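Local atomic coordinates of Lmo2051 protein (PDB entry 3I18), a protein that probably hydrolyses proteins in an ATP-dependent manner as a membrane serine protease of the Lon-like S16 family, of which this chain is the PDZ domain. Residues A[26-31]-A[59-64]. Residues are numbered along the deposited sequence; the frame is centred on the assembly and turned at random.
Sequences AGDLIT and INYKHG
In the antiparallel sheet of the PDZ domain, L29 and K62 form a hydrogen-bonded pair that joins strand 29-33 to strand 56-63. K62 N donates to L29 O at 3.0 Å. The return bond, L29 N to K62 O, is weak at 3.4 Å. One step on, I30 and Y61 are a non-hydrogen-bonded pair, and T31 N then donates to N60 O at 2.9 Å. The Y61 CA also comes close to L29 O, a CA-H...O contact.

On one face, the aliphatic part of K62 crosses L29. With chi1 at 55°, K62 CG sits between its backbone N and carbonyl carbon and comes against L29 CB. The packing is tight here: K62 CD is 3.3 Å from L29 CD2. On the other face lie I30 and Y61; I30 CG2 also meets I59 CG2 at 3.9 Å. V9, V11 and L24 also touch I30, so this side belongs to the buried interior.

At the end of the pairing, the D28 carboxylate reaches strand 56-63. D28 and Y61 point the same way, side by side, with D28 OD2 3.8 Å from Y61 CD2. D28 OD2 also accepts a hydrogen bond from H25 N, and the H25 ring meets that of H63. Through its two oxygens the carboxylate links the loop before strand 29-33 to strand 56-63. The H63 ring stands nearly perpendicular to the carboxylate, 82° between planes. Its ND1 donates to the syn side of D28 OD1 at 2.8 Å, almost straight at 171°, with OD1 close to the ring plane.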
loop_
_atom_site.group_PDB
_atom_site.type_symbol
_atom_site.label_atom_id
_atom_site.label_comp_id
_atom_site.label_asym_id
_atom_site.label_seq_id
_atom_site.Cartn_x
_atom_site.Cartn_y
_atom_site.Cartn_z
ATOM N N ALA A 26 7.189 5.118 6.978
ATOM C CA ALA A 26 6.581 6.382 6.593
ATOM C C ALA A 26 7.511 7.089 5.618
ATOM O O ALA A 26 8.718 7.175 5.853
ATOM C CB ALA A 26 6.351 7.239 7.827
ATOM N N GLY A 27 6.948 7.576 4.518
ATOM C CA GLY A 27 7.745 8.269 3.524
ATOM C C GLY A 27 8.010 7.442 2.280
ATOM O O GLY A 27 8.339 7.990 1.229
ATOM N N ASP A 28 7.870 6.126 2.389
ATOM C CA ASP A 28 8.105 5.252 1.246
ATOM C C ASP A 28 7.091 5.498 0.139
ATOM O O ASP A 28 5.943 5.878 0.391
ATOM C CB ASP A 28 8.041 3.777 1.666
ATOM C CG ASP A 28 9.172 3.379 2.595
ATOM O OD1 ASP A 28 10.116 4.174 2.775
ATOM O OD2 ASP A 28 9.121 2.263 3.147
ATOM N N LEU A 29 7.530 5.293 -1.095
ATOM C CA LEU A 29 6.662 5.466 -2.251
ATOM C C LEU A 29 6.373 4.093 -2.834
ATOM O O LEU A 29 7.293 3.359 -3.194
ATOM C CB LEU A 29 7.347 6.330 -3.315
ATOM C CG LEU A 29 6.662 6.399 -4.682
ATOM C CD1 LEU A 29 5.316 7.096 -4.580
ATOM C CD2 LEU A 29 7.567 7.143 -5.662
ATOM N N ILE A 30 5.094 3.745 -2.915
ATOM C CA ILE A 30 4.698 2.458 -3.485
ATOM C C ILE A 30 4.402 2.701 -4.959
ATOM O O ILE A 30 3.543 3.517 -5.299
ATOM C CB ILE A 30 3.445 1.900 -2.796
ATOM C CG1 ILE A 30 3.756 1.589 -1.326
ATOM C CG2 ILE A 30 2.975 0.657 -3.525
ATOM C CD1 ILE A 30 2.534 1.108 -0.524
ATOM N N THR A 31 5.114 1.992 -5.831
ATOM C CA THR A 31 4.963 2.159 -7.271
ATOM C C THR A 31 4.148 1.090 -7.984
ATOM O O THR A 31 3.554 1.358 -9.023
ATOM C CB THR A 31 6.348 2.250 -7.947
ATOM O OG1 THR A 31 7.109 1.072 -7.647
ATOM C CG2 THR A 31 7.102 3.465 -7.435
ATOM N N ILE A 59 4.594 -5.907 -3.206
ATOM C CA ILE A 59 4.740 -4.458 -3.205
ATOM C C ILE A 59 6.113 -3.990 -3.669
ATOM O O ILE A 59 7.134 -4.434 -3.139
ATOM C CB ILE A 59 4.486 -3.877 -1.780
ATOM C CG1 ILE A 59 3.068 -4.210 -1.303
ATOM C CG2 ILE A 59 4.667 -2.366 -1.790
ATOM C CD1 ILE A 59 1.967 -3.519 -2.084
ATOM N N ASN A 60 6.139 -3.121 -4.681
ATOM C CA ASN A 60 7.397 -2.547 -5.156
ATOM C C ASN A 60 7.379 -1.123 -4.604
ATOM O O ASN A 60 6.422 -0.377 -4.824
ATOM C CB ASN A 60 7.476 -2.496 -6.695
ATOM C CG ASN A 60 7.691 -3.863 -7.329
ATOM O OD1 ASN A 60 6.741 -4.590 -7.597
ATOM N ND2 ASN A 60 8.953 -4.216 -7.564
ATOM N N TYR A 61 8.421 -0.751 -3.874
ATOM C CA TYR A 61 8.477 0.576 -3.269
ATOM C C TYR A 61 9.908 1.068 -3.159
ATOM O O TYR A 61 10.849 0.285 -3.227
ATOM C CB TYR A 61 7.867 0.533 -1.862
ATOM C CG TYR A 61 8.625 -0.357 -0.893
ATOM C CD1 TYR A 61 8.478 -1.744 -0.924
ATOM C CD2 TYR A 61 9.521 0.186 0.024
ATOM C CE1 TYR A 61 9.209 -2.566 -0.062
ATOM C CE2 TYR A 61 10.255 -0.628 0.883
ATOM C CZ TYR A 61 10.094 -1.997 0.835
ATOM O OH TYR A 61 10.820 -2.804 1.681
ATOM N N LYS A 62 10.067 2.374 -2.983
ATOM C CA LYS A 62 11.389 2.954 -2.836
ATOM C C LYS A 62 11.541 3.390 -1.391
ATOM O O LYS A 62 10.672 4.070 -0.847
ATOM C CB LYS A 62 11.555 4.156 -3.774
ATOM C CG LYS A 62 10.483 5.207 -3.599
ATOM C CD LYS A 62 10.623 6.347 -4.594
ATOM C CE LYS A 62 11.860 7.185 -4.329
ATOM N NZ LYS A 62 11.875 8.406 -5.197
ATOM N N HIS A 63 12.636 2.965 -0.766
ATOM C CA HIS A 63 12.929 3.318 0.618
ATOM C C HIS A 63 14.222 4.121 0.617
ATOM O O HIS A 63 15.297 3.580 0.360
ATOM C CB HIS A 63 13.102 2.060 1.479
ATOM C CG HIS A 63 13.354 2.353 2.928
ATOM N ND1 HIS A 63 12.526 3.160 3.674
ATOM C CD2 HIS A 63 14.342 1.951 3.760
ATOM C CE1 HIS A 63 12.994 3.248 4.908
ATOM N NE2 HIS A 63 14.094 2.523 4.986
ATOM N N GLY A 64 14.108 5.417 0.890
ATOM C CA GLY A 64 15.281 6.273 0.904
ATOM C C GLY A 64 15.802 6.520 -0.499
ATOM O O GLY A 64 15.371 7.452 -1.177
#